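PDB 3RZA: tripeptidase from Staphylococcus aureus subsp. aureus, which probably hydrolyses short peptides as a metal-dependent tripeptidase of the M20/M25/M40 peptidase family. Local coordinates for residues 45-50 and 97-102; 49-54 and 75-80; 64-67 and 71-74; 167-172 and 345-350. One frame throughout, in Å; residues are numbered along the deposited sequence.

Overall arrangement
All four contacts lie in the metal-binding part of the chain, and contacts 1, 2 and 3 are on one side of its centre. Contacts 1 and 2 share helix 46-56, which packs on the chain after strand 93-98 and on strand 77-81 of the same mixed sheet; their centres are about 9 Å apart. Contact 3 closes a short calcium-binding loop between strands 60-63 and 77-81, inside the chain spanned by contacts 1 and 2. Contact 4 follows much later, joining helices 167-171 and 344-348, its centre about 13 Å from that of contact 3. Asp64, Asn76 and Gly168 link contacts 2, 3 and 4 through hydrogen bonds of the Asn76 side chain.

Contact 1: residues 45-50 and 97-102; sequences TIQPIL and SHMDTV. With ZN (zinc ion), chain C.
Met99, a selenomethionine here, lies against helix 46-56 and touches three residues of it: Ile46, Gln47 and Leu50. The tight part lies around its selenium, where Gln47 CB stands 3.6 Å from Met99 SE. CG of Gln47 follows close behind, so that side chain lies obliquely across the selenoether. Ile46 runs past Met99 in the opposite direction, its CG2 branch 3.9 Å from Met99 CG. One helical turn on, Leu50 adds a methyl, with CD1 3.7 Å from Met99 CB. In Met99, CG sits between the backbone N and the carbonyl carbon (chi1 77°), and the chain then extends toward the helix. The segment 97-102 leaves the end of strand 93-98, in the central sheet of an M20-family catalytic domain. While Met99 faces the helix and joins the apolar layer with Ile158 of strand 154-159, His98 points away from the helix and binds the zinc ion through NE2 at 2.1 Å; Asp129, Asp186 and a water complete the site. The looser part is at the Ile46 end, where the touch thins to CD1, 4.0 Å from Met99 O, and Thr45, just before the helix, is exposed. Of Gln47, only the amide end leads away from Met99, after a bend at chi2; its NE2 donates to Asn75 O and Glu63 OE1.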
loop_
_atom_site.group_PDB
_atom_site.type_symbol
_atom_site.label_atom_id
_atom_site.label_comp_id
_atom_site.label_asym_id
_atom_site.label_seq_id
_atom_site.Cartn_x
_atom_site.Cartn_y
_atom_site.Cartn_z
ATOM N N THR A 45 -9.810 -32.422 -8.726
ATOM C CA THR A 45 -11.055 -33.162 -8.462
ATOM C C THR A 45 -11.997 -33.185 -9.668
ATOM O O THR A 45 -12.527 -34.246 -10.023
ATOM C CB THR A 45 -11.782 -32.611 -7.248
ATOM O OG1 THR A 45 -10.968 -32.808 -6.099
ATOM C CG2 THR A 45 -13.084 -33.342 -7.023
ATOM N N ILE A 46 -12.235 -32.030 -10.276
ATOM C CA ILE A 46 -13.167 -31.965 -11.412
ATOM C C ILE A 46 -12.609 -32.660 -12.688
ATOM O O ILE A 46 -13.384 -33.249 -13.469
ATOM C CB ILE A 46 -13.612 -30.508 -11.722
ATOM C CG1 ILE A 46 -14.884 -30.517 -12.569
ATOM C CG2 ILE A 46 -12.481 -29.709 -12.406
ATOM C CD1 ILE A 46 -15.464 -29.161 -12.775
ATOM N N GLN A 47 -11.281 -32.659 -12.850
ATOM C CA GLN A 47 -10.676 -33.131 -14.091
ATOM C C GLN A 47 -10.957 -34.589 -14.428
ATOM O O GLN A 47 -11.443 -34.837 -15.532
ATOM C CB GLN A 47 -9.170 -32.812 -14.165
ATOM C CG GLN A 47 -8.558 -32.990 -15.582
ATOM C CD GLN A 47 -7.748 -34.267 -15.729
ATOM O OE1 GLN A 47 -8.079 -35.304 -15.144
ATOM N NE2 GLN A 47 -6.688 -34.201 -16.540
ATOM N N PRO A 48 -10.668 -35.552 -13.498
ATOM C CA PRO A 48 -11.064 -36.957 -13.770
ATOM C C PRO A 48 -12.582 -37.215 -13.873
ATOM O O PRO A 48 -12.980 -38.165 -14.540
ATOM C CB PRO A 48 -10.474 -37.747 -12.568
ATOM C CG PRO A 48 -9.585 -36.823 -11.865
ATOM C CD PRO A 48 -10.020 -35.439 -12.177
ATOM N N ILE A 49 -13.410 -36.405 -13.208
ATOM C CA ILE A 49 -14.886 -36.496 -13.366
ATOM C C ILE A 49 -15.323 -36.115 -14.796
ATOM O O ILE A 49 -16.099 -36.837 -15.421
ATOM C CB ILE A 49 -15.637 -35.635 -12.321
ATOM C CG1 ILE A 49 -15.425 -36.201 -10.884
ATOM C CG2 ILE A 49 -17.094 -35.587 -12.648
ATOM C CD1 ILE A 49 -15.918 -35.266 -9.736
ATOM N N LEU A 50 -14.772 -35.025 -15.323
ATOM C CA LEU A 50 -15.015 -34.631 -16.705
ATOM C C LEU A 50 -14.493 -35.641 -17.719
ATOM O O LEU A 50 -15.192 -35.950 -18.677
ATOM C CB LEU A 50 -14.424 -33.250 -17.011
ATOM C CG LEU A 50 -15.148 -32.042 -16.455
ATOM C CD1 LEU A 50 -14.265 -30.835 -16.589
ATOM C CD2 LEU A 50 -16.449 -31.805 -17.170
ATOM N N SER A 97 -13.573 -25.170 -23.751
ATOM C CA SER A 97 -13.980 -24.488 -22.545
ATOM C C SER A 97 -12.951 -24.775 -21.481
ATOM O O SER A 97 -12.105 -25.622 -21.673
ATOM C CB SER A 97 -15.367 -24.966 -22.107
ATOM O OG SER A 97 -16.373 -24.213 -22.770
ATOM N N HIS A 98 -12.982 -24.010 -20.401
ATOM C CA HIS A 98 -12.049 -24.207 -19.280
ATOM C C HIS A 98 -12.791 -24.728 -18.038
ATOM O O HIS A 98 -13.917 -24.305 -17.757
ATOM C CB HIS A 98 -11.246 -22.936 -18.973
ATOM C CG HIS A 98 -12.054 -21.780 -18.498
ATOM N ND1 HIS A 98 -12.258 -21.511 -17.163
ATOM C CD2 HIS A 98 -12.583 -20.737 -19.178
ATOM C CE1 HIS A 98 -12.934 -20.381 -17.045
ATOM N NE2 HIS A 98 -13.133 -19.886 -18.253
HETATM N N MSE A 99 -12.154 -25.661 -17.329
HETATM C CA MSE A 99 -12.774 -26.354 -16.192
HETATM C C MSE A 99 -12.611 -25.619 -14.853
HETATM O O MSE A 99 -13.283 -25.979 -13.868
HETATM C CB MSE A 99 -12.248 -27.784 -16.104
HETATM C CG MSE A 99 -10.876 -27.941 -15.528
HETATM SE SE MSE A 99 -10.290 -29.735 -15.671
HETATM C CE MSE A 99 -9.811 -29.721 -17.565
ATOM N N ASP A 100 -11.707 -24.624 -14.803
ATOM C CA ASP A 100 -11.484 -23.829 -13.585
ATOM C C ASP A 100 -12.409 -22.593 -13.486
ATOM O O ASP A 100 -12.911 -22.093 -14.487
ATOM C CB ASP A 100 -10.015 -23.396 -13.426
ATOM C CG ASP A 100 -9.530 -22.440 -14.541
ATOM O OD1 ASP A 100 -9.835 -22.699 -15.722
ATOM O OD2 ASP A 100 -8.828 -21.454 -14.238
ATOM N N THR A 101 -12.617 -22.135 -12.248
ATOM C CA THR A 101 -13.343 -20.904 -11.949
ATOM C C THR A 101 -12.450 -19.977 -11.119
ATOM O O THR A 101 -11.451 -20.414 -10.544
ATOM C CB THR A 101 -14.583 -21.205 -11.126
ATOM O OG1 THR A 101 -14.179 -21.547 -9.796
ATOM C CG2 THR A 101 -15.351 -22.341 -11.715
ATOM N N VAL A 102 -12.848 -18.705 -11.008
ATOM C CA VAL A 102 -12.198 -17.783 -10.047
ATOM C C VAL A 102 -12.594 -18.147 -8.612
ATOM O O VAL A 102 -13.414 -19.066 -8.386
ATOM C CB VAL A 102 -12.527 -16.290 -10.311
ATOM C CG1 VAL A 102 -12.164 -15.897 -11.762
ATOM C CG2 VAL A 102 -13.986 -15.980 -9.974
HETATM ZN ZN ZN C . -14.113 -18.082 -18.838
HETATM O O HOH W 1 -13.200 -16.226 -18.561
#

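Contact 2: residues 49-54 and 75-80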
loop_
_atom_site.group_PDB
_atom_site.type_symbol
_atom_site.label_atom_id
_atom_site.label_comp_id
_atom_site.label_asym_id
_atom_site.label_seq_id
_atom_site.Cartn_x
_atom_site.Cartn_y
_atom_site.Cartn_z
ATOM N N ILE A 49 -13.410 -36.405 -13.208
ATOM C CA ILE A 49 -14.886 -36.496 -13.366
ATOM C C ILE A 49 -15.323 -36.115 -14.796
ATOM O O ILE A 49 -16.099 -36.837 -15.421
ATOM C CB ILE A 49 -15.637 -35.635 -12.321
ATOM C CG1 ILE A 49 -15.425 -36.201 -10.884
ATOM C CG2 ILE A 49 -17.094 -35.587 -12.648
ATOM C CD1 ILE A 49 -15.918 -35.266 -9.736
ATOM N N LEU A 50 -14.772 -35.025 -15.323
ATOM C CA LEU A 50 -15.015 -34.631 -16.705
ATOM C C LEU A 50 -14.493 -35.641 -17.719
ATOM O O LEU A 50 -15.192 -35.950 -18.677
ATOM C CB LEU A 50 -14.424 -33.250 -17.011
ATOM C CG LEU A 50 -15.148 -32.042 -16.455
ATOM C CD1 LEU A 50 -14.265 -30.835 -16.589
ATOM C CD2 LEU A 50 -16.449 -31.805 -17.170
ATOM N N LYS A 51 -13.273 -36.127 -17.515
ATOM C CA LYS A 51 -12.682 -37.160 -18.375
ATOM C C LYS A 51 -13.626 -38.341 -18.574
ATOM O O LYS A 51 -13.889 -38.718 -19.719
ATOM C CB LYS A 51 -11.336 -37.652 -17.822
ATOM C CG LYS A 51 -10.710 -38.815 -18.623
ATOM C CD LYS A 51 -9.267 -39.080 -18.219
ATOM C CE LYS A 51 -8.574 -39.958 -19.253
ATOM N NZ LYS A 51 -7.180 -40.267 -18.890
ATOM N N GLU A 52 -14.158 -38.885 -17.476
ATOM C CA GLU A 52 -15.106 -40.023 -17.562
ATOM C C GLU A 52 -16.401 -39.705 -18.318
ATOM O O GLU A 52 -16.939 -40.577 -18.998
ATOM C CB GLU A 52 -15.509 -40.535 -16.178
ATOM C CG GLU A 52 -14.395 -41.171 -15.295
ATOM C CD GLU A 52 -13.540 -42.187 -16.007
ATOM O OE1 GLU A 52 -14.082 -43.015 -16.778
ATOM O OE2 GLU A 52 -12.310 -42.158 -15.802
ATOM N N LYS A 53 -16.910 -38.481 -18.164
ATOM C CA LYS A 53 -18.079 -38.041 -18.921
ATOM C C LYS A 53 -17.814 -38.048 -20.432
ATOM O O LYS A 53 -18.646 -38.530 -21.185
ATOM C CB LYS A 53 -18.562 -36.669 -18.471
ATOM C CG LYS A 53 -19.190 -36.695 -17.104
ATOM C CD LYS A 53 -19.724 -35.354 -16.664
ATOM C CE LYS A 53 -20.293 -35.439 -15.241
ATOM N NZ LYS A 53 -21.503 -36.312 -15.163
ATOM N N PHE A 54 -16.644 -37.560 -20.850
ATOM C CA PHE A 54 -16.302 -37.509 -22.289
ATOM C C PHE A 54 -16.054 -38.892 -22.885
ATOM O O PHE A 54 -16.564 -39.183 -23.970
ATOM C CB PHE A 54 -15.120 -36.539 -22.573
ATOM C CG PHE A 54 -15.523 -35.102 -22.556
ATOM C CD1 PHE A 54 -16.275 -34.572 -23.607
ATOM C CD2 PHE A 54 -15.199 -34.274 -21.482
ATOM C CE1 PHE A 54 -16.681 -33.235 -23.599
ATOM C CE2 PHE A 54 -15.597 -32.946 -21.460
ATOM C CZ PHE A 54 -16.344 -32.419 -22.522
ATOM N N ASN A 75 -3.948 -31.907 -15.634
ATOM C CA ASN A 75 -3.641 -31.831 -17.064
ATOM C C ASN A 75 -4.837 -31.315 -17.825
ATOM O O ASN A 75 -5.983 -31.536 -17.416
ATOM C CB ASN A 75 -3.260 -33.220 -17.619
ATOM C CG ASN A 75 -2.089 -33.840 -16.895
ATOM O OD1 ASN A 75 -1.105 -33.166 -16.601
ATOM N ND2 ASN A 75 -2.180 -35.141 -16.621
ATOM N N ASN A 76 -4.579 -30.694 -18.975
ATOM C CA ASN A 76 -5.644 -30.401 -19.945
ATOM C C ASN A 76 -6.130 -31.719 -20.546
ATOM O O ASN A 76 -5.382 -32.684 -20.567
ATOM C CB ASN A 76 -5.164 -29.502 -21.083
ATOM C CG ASN A 76 -4.537 -28.207 -20.605
ATOM O OD1 ASN A 76 -5.184 -27.390 -19.962
ATOM N ND2 ASN A 76 -3.279 -27.998 -20.961
ATOM N N LEU A 77 -7.381 -31.745 -21.009
ATOM C CA LEU A 77 -7.970 -32.912 -21.700
ATOM C C LEU A 77 -8.219 -32.526 -23.154
ATOM O O LEU A 77 -8.758 -31.453 -23.406
ATOM C CB LEU A 77 -9.294 -33.296 -21.054
ATOM C CG LEU A 77 -9.286 -33.659 -19.574
ATOM C CD1 LEU A 77 -10.692 -33.774 -19.014
ATOM C CD2 LEU A 77 -8.511 -34.956 -19.363
ATOM N N VAL A 78 -7.771 -33.359 -24.092
ATOM C CA VAL A 78 -8.106 -33.238 -25.512
ATOM C C VAL A 78 -8.901 -34.506 -25.896
ATOM O O VAL A 78 -8.348 -35.598 -25.894
ATOM C CB VAL A 78 -6.828 -33.096 -26.385
ATOM C CG1 VAL A 78 -7.187 -32.998 -27.886
ATOM C CG2 VAL A 78 -5.997 -31.871 -25.939
ATOM N N CYS A 79 -10.195 -34.332 -26.178
ATOM C CA CYS A 79 -11.140 -35.445 -26.391
ATOM C C CYS A 79 -11.600 -35.416 -27.829
ATOM O O CYS A 79 -12.173 -34.426 -28.259
ATOM C CB CYS A 79 -12.341 -35.337 -25.452
ATOM S SG CYS A 79 -11.935 -34.757 -23.805
ATOM N N THR A 80 -11.346 -36.497 -28.563
ATOM C CA THR A 80 -11.542 -36.526 -30.005
ATOM C C THR A 80 -12.673 -37.484 -30.359
ATOM O O THR A 80 -12.750 -38.616 -29.833
ATOM C CB THR A 80 -10.255 -36.946 -30.743
ATOM O OG1 THR A 80 -9.212 -36.000 -30.452
ATOM C CG2 THR A 80 -10.483 -37.004 -32.258
#
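Helix 49-54 and strand 77-80 run almost parallel, their short axes inclined by 6° and 9.9 Å apart at closest approach. The CA atoms come nearest at Lys51 with Leu77 and at Phe54 with Cys79, so a step of three residues along the helix matches a step of two along the strand. Leu77 and Cys79 both direct CB at the helix. Leu77 lies against the helix at Leu50 and Lys51: CD1 rests 3.8 Å from Lys51 N, and the CB of Lys51 is 4.1 Å from the same methyl. Leu50 CB closes on that methyl from 4.3 Å, making a shallow seat on the helix backbone. At the other end Phe54 meets Cys79. The sulfur lies 3.8 Å from Phe54 CG and 4.3 Å from the ring centroid, 31° off the ring normal, an oblique sulfur-aromatic contact at the CB-bearing end of the ring. The CB of Cys79 already faces the helix, and chi1 of -38° sets SG close to the CB and CG of Phe54. Leu138 and Leu141 of helix 128-147 and Ile158 of strand 154-159 also touch the ring, placing it in the hydrophobic layer between helices and sheet of an alpha/beta domain. Lys51 leaves this layer extended, and its NZ forms a salt bridge with Glu63 at the end of the adjoining strand 60-63. The helix is thus held to the strand by dispersion and a polarisable sulfur, with charge pairing kept to the margin.

Contact 3: residues 64-67 and 71-74. With CA (calcium ion), chain E.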
loop_
_atom_site.group_PDB
_atom_site.type_symbol
_atom_site.label_atom_id
_atom_site.label_comp_id
_atom_site.label_asym_id
_atom_site.label_seq_id
_atom_site.Cartn_x
_atom_site.Cartn_y
_atom_site.Cartn_z
ATOM N N ASP A 64 -2.422 -34.027 -21.640
ATOM C CA ASP A 64 -1.043 -33.523 -21.789
ATOM C C ASP A 64 -0.336 -33.593 -20.404
ATOM O O ASP A 64 -0.726 -34.419 -19.562
ATOM C CB ASP A 64 -1.059 -32.122 -22.455
ATOM C CG ASP A 64 -1.712 -31.049 -21.605
ATOM O OD1 ASP A 64 -1.988 -31.246 -20.404
ATOM O OD2 ASP A 64 -1.975 -29.994 -22.170
ATOM N N GLU A 65 0.662 -32.740 -20.166
ATOM C CA GLU A 65 1.398 -32.717 -18.897
ATOM C C GLU A 65 1.383 -31.330 -18.234
ATOM O O GLU A 65 2.363 -30.925 -17.588
ATOM C CB GLU A 65 2.836 -33.202 -19.129
ATOM C CG GLU A 65 2.929 -34.597 -19.764
ATOM C CD GLU A 65 4.367 -35.159 -19.810
ATOM O OE1 GLU A 65 5.283 -34.551 -19.219
ATOM O OE2 GLU A 65 4.573 -36.226 -20.444
ATOM N N ALA A 66 0.247 -30.638 -18.347
ATOM C CA ALA A 66 0.054 -29.319 -17.721
ATOM C C ALA A 66 0.135 -29.354 -16.187
ATOM O O ALA A 66 0.584 -28.398 -15.592
ATOM C CB ALA A 66 -1.272 -28.725 -18.153
ATOM N N ALA A 67 -0.276 -30.466 -15.564
ATOM C CA ALA A 67 -0.218 -30.621 -14.091
ATOM C C ALA A 67 1.175 -30.397 -13.468
ATOM O O ALA A 67 1.261 -30.008 -12.303
ATOM C CB ALA A 67 -0.795 -32.015 -13.650
ATOM N N LYS A 71 1.467 -23.808 -10.726
ATOM C CA LYS A 71 0.146 -23.121 -10.605
ATOM C C LYS A 71 -1.079 -23.891 -11.197
ATOM O O LYS A 71 -2.180 -23.332 -11.222
ATOM C CB LYS A 71 0.231 -21.720 -11.265
ATOM C CG LYS A 71 1.387 -20.831 -10.720
ATOM N N LEU A 72 -0.899 -25.150 -11.641
ATOM C CA LEU A 72 -1.982 -25.953 -12.263
ATOM C C LEU A 72 -2.131 -27.300 -11.536
ATOM O O LEU A 72 -1.143 -27.992 -11.302
ATOM C CB LEU A 72 -1.689 -26.222 -13.735
ATOM C CG LEU A 72 -1.467 -25.037 -14.688
ATOM C CD1 LEU A 72 -1.058 -25.578 -16.063
ATOM C CD2 LEU A 72 -2.704 -24.210 -14.801
ATOM N N GLY A 73 -3.366 -27.653 -11.186
ATOM C CA GLY A 73 -3.657 -28.862 -10.397
ATOM C C GLY A 73 -4.048 -30.088 -11.211
ATOM O O GLY A 73 -4.342 -31.117 -10.624
ATOM N N ALA A 74 -4.082 -29.971 -12.550
ATOM C CA ALA A 74 -4.422 -31.096 -13.417
ATOM C C ALA A 74 -3.983 -30.832 -14.850
ATOM O O ALA A 74 -3.669 -29.695 -15.227
ATOM C CB ALA A 74 -5.953 -31.418 -13.354
HETATM CA CA CA E . 0.900 -28.809 -10.313
HETATM O O HOH W 2 0.524 -27.291 -8.608
HETATM O O HOH W 3 0.161 -31.085 -9.428
HETATM O O HOH W 4 3.413 -29.086 -9.673
#
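Leu72 has CG anti to its carbonyl carbon (chi1 -57°) and an extended second torsion (chi2 175°), which together lay CD1 against Ala66: the methyl is 3.3 Å from Ala66 O and 3.8 Å from Ala66 CB. The backbone of Leu72 is itself extended, and it turns the carbonyl to the calcium ion while the side chain packs against the 3-10 turn at 66-67. Ala67 is folded differently, with helical backbone torsions that aim its carbonyl at the same ion. Its CB meanwhile packs on the backbone of Ala74, 3.6 Å from Ala74 C. Ahead of the turn, Asp64 forms an Asx turn: its OD1 accepts from Ala66 N at 3.1 Å, the donor standing well above the carboxylate plane. OD2 of the same carboxylate accepts from Asn76 ND2, and Asn75 OD1 takes the N-H of Ala67, so the start of the loop is pinned to the chain leading into strand 77-81. Helix 167-171 covers Ala66 and Leu72, Ile167 touching Leu72 and Glu171 touching both. The calcium ion joins the two limbs of this loop, Ala67 O and Leu72 O each binding at 2.4 Å; His69 O and three waters are the other ligands. The oxygens of Ala67 and Leu72, 3.3 Å apart, are neighbouring ligands at close to a right angle on the ion, which probably offsets the repulsion of their like-charged ends. The protein supplies only neutral main-chain oxygens here, so no carboxylate among the ligands balances the charge of the ion, unlike the zinc site with its Asp129 and Asp186.

Contact 4: residues 167-172 and 345-350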
loop_
_atom_site.group_PDB
_atom_site.type_symbol
_atom_site.label_atom_id
_atom_site.label_comp_id
_atom_site.label_asym_id
_atom_site.label_seq_id
_atom_site.Cartn_x
_atom_site.Cartn_y
_atom_site.Cartn_z
ATOM N N ILE A 167 -3.034 -20.205 -18.481
ATOM C CA ILE A 167 -1.812 -20.947 -18.215
ATOM C C ILE A 167 -1.887 -22.387 -18.752
ATOM O O ILE A 167 -0.895 -22.894 -19.285
ATOM C CB ILE A 167 -1.464 -20.982 -16.678
ATOM C CG1 ILE A 167 -1.244 -19.575 -16.115
ATOM C CG2 ILE A 167 -0.227 -21.805 -16.426
ATOM C CD1 ILE A 167 -0.031 -18.806 -16.730
ATOM N N GLY A 168 -3.052 -23.031 -18.628
ATOM C CA GLY A 168 -3.257 -24.360 -19.225
ATOM C C GLY A 168 -3.174 -24.343 -20.743
ATOM O O GLY A 168 -2.473 -25.180 -21.328
ATOM N N ALA A 169 -3.853 -23.378 -21.375
ATOM C CA ALA A 169 -3.684 -23.150 -22.834
ATOM C C ALA A 169 -2.196 -22.953 -23.252
ATOM O O ALA A 169 -1.766 -23.472 -24.298
ATOM C CB ALA A 169 -4.531 -21.954 -23.299
ATOM N N LYS A 170 -1.435 -22.234 -22.420
ATOM C CA LYS A 170 0.019 -22.015 -22.640
ATOM C C LYS A 170 0.882 -23.253 -22.468
ATOM O O LYS A 170 1.973 -23.322 -23.028
ATOM C CB LYS A 170 0.559 -20.922 -21.701
ATOM C CG LYS A 170 0.153 -19.526 -22.104
ATOM C CD LYS A 170 0.454 -18.494 -21.029
ATOM C CE LYS A 170 0.061 -17.094 -21.513
ATOM N NZ LYS A 170 0.024 -16.126 -20.416
ATOM N N GLU A 171 0.425 -24.193 -21.640
ATOM C CA GLU A 171 1.103 -25.496 -21.438
ATOM C C GLU A 171 0.558 -26.603 -22.337
ATOM O O GLU A 171 1.074 -27.719 -22.313
ATOM C CB GLU A 171 0.979 -25.913 -19.964
ATOM C CG GLU A 171 1.709 -24.979 -18.989
ATOM C CD GLU A 171 3.227 -25.102 -19.075
ATOM O OE1 GLU A 171 3.734 -26.227 -18.905
ATOM O OE2 GLU A 171 3.904 -24.079 -19.303
ATOM N N LEU A 172 -0.468 -26.292 -23.132
ATOM C CA LEU A 172 -1.100 -27.260 -24.024
ATOM C C LEU A 172 -0.105 -27.868 -25.039
ATOM O O LEU A 172 0.649 -27.144 -25.702
ATOM C CB LEU A 172 -2.275 -26.600 -24.765
ATOM C CG LEU A 172 -3.393 -27.423 -25.369
ATOM C CD1 LEU A 172 -4.100 -28.274 -24.317
ATOM C CD2 LEU A 172 -4.372 -26.453 -26.009
ATOM N N GLY A 345 -8.779 -19.046 -26.598
ATOM C CA GLY A 345 -8.730 -18.726 -28.015
ATOM C C GLY A 345 -7.614 -17.808 -28.453
ATOM O O GLY A 345 -7.142 -17.940 -29.567
ATOM N N SER A 346 -7.193 -16.891 -27.571
ATOM C CA SER A 346 -6.037 -16.015 -27.823
ATOM C C SER A 346 -4.744 -16.814 -27.961
ATOM O O SER A 346 -3.882 -16.446 -28.754
ATOM C CB SER A 346 -5.853 -14.979 -26.698
ATOM O OG SER A 346 -7.028 -14.205 -26.443
ATOM N N ILE A 347 -4.614 -17.898 -27.183
ATOM C CA ILE A 347 -3.452 -18.767 -27.261
ATOM C C ILE A 347 -3.554 -19.730 -28.431
ATOM O O ILE A 347 -2.561 -19.934 -29.148
ATOM C CB ILE A 347 -3.230 -19.552 -25.956
ATOM C CG1 ILE A 347 -3.066 -18.602 -24.758
ATOM C CG2 ILE A 347 -1.993 -20.456 -26.076
ATOM C CD1 ILE A 347 -1.994 -17.461 -24.946
ATOM N N ILE A 348 -4.735 -20.301 -28.644
ATOM C CA ILE A 348 -4.913 -21.355 -29.650
ATOM C C ILE A 348 -4.705 -20.801 -31.061
ATOM O O ILE A 348 -4.091 -21.467 -31.891
ATOM C CB ILE A 348 -6.325 -22.044 -29.555
ATOM C CG1 ILE A 348 -6.523 -22.724 -28.177
ATOM C CG2 ILE A 348 -6.551 -23.042 -30.750
ATOM C CD1 ILE A 348 -6.277 -24.176 -28.146
ATOM N N ASN A 349 -5.185 -19.573 -31.308
ATOM C CA ASN A 349 -4.846 -18.833 -32.544
ATOM C C ASN A 349 -3.346 -18.789 -32.870
ATOM O O ASN A 349 -2.992 -18.900 -34.036
ATOM C CB ASN A 349 -5.427 -17.385 -32.544
ATOM C CG ASN A 349 -6.878 -17.319 -33.065
ATOM O OD1 ASN A 349 -7.148 -17.680 -34.203
ATOM N ND2 ASN A 349 -7.807 -16.851 -32.220
ATOM N N THR A 350 -2.475 -18.686 -31.852
ATOM C CA THR A 350 -0.995 -18.715 -32.077
ATOM C C THR A 350 -0.441 -20.066 -32.586
ATOM O O THR A 350 0.664 -20.112 -33.114
ATOM C CB THR A 350 -0.152 -18.290 -30.823
ATOM O OG1 THR A 350 -0.051 -19.381 -29.892
ATOM C CG2 THR A 350 -0.739 -17.040 -30.139
#
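Ile347, the central side chain of this helix-to-helix contact, spreads its branches over Ala169 and Lys170. The methyl of Ala169 comes in at a slant against the stem of Ile347, Ala169 CB being 3.8 Å from Ile347 CB and nearly as close to CG1, and the small alanine lets the backbones approach to 6.2 Å between the CA atoms of these two residues. CG2, anti to the backbone N of Ile347 (chi1 of CG1 -58°), reaches the carbonyl of Ala169, 3.5 Å from Ala169 O. The other branch takes a different direction: CD1 meets the aliphatic stem of Lys170, 4.0 Å from Lys170 CE, the two chains crossing at about a right angle. Helices 167-171 and 344-348 belong to the alpha/beta catalytic domain of the M20 family, far apart in sequence but packed side by side, with the side chain of Ala169 about 11 Å from the bound zinc. Lys170 runs extended beyond CG, and its NZ donates to Ser307 O and Gly165 O. Farther along, Leu172 and Ile348 make a second, smaller patch. Leu172 CD2 meets Ile348 CD1 at 3.7 Å, the side chains inclined obliquely to one another; a chi1 of -159° helps direct this branch of Leu172 to Ile348. Leu172 also touches Asp64 and Asn76, while Pro309 of strand 299-312 touches Ile347. Beyond the patch, Thr350 OG1 bonds to Ile347 O at 2.7 Å, in the carbonyl plane.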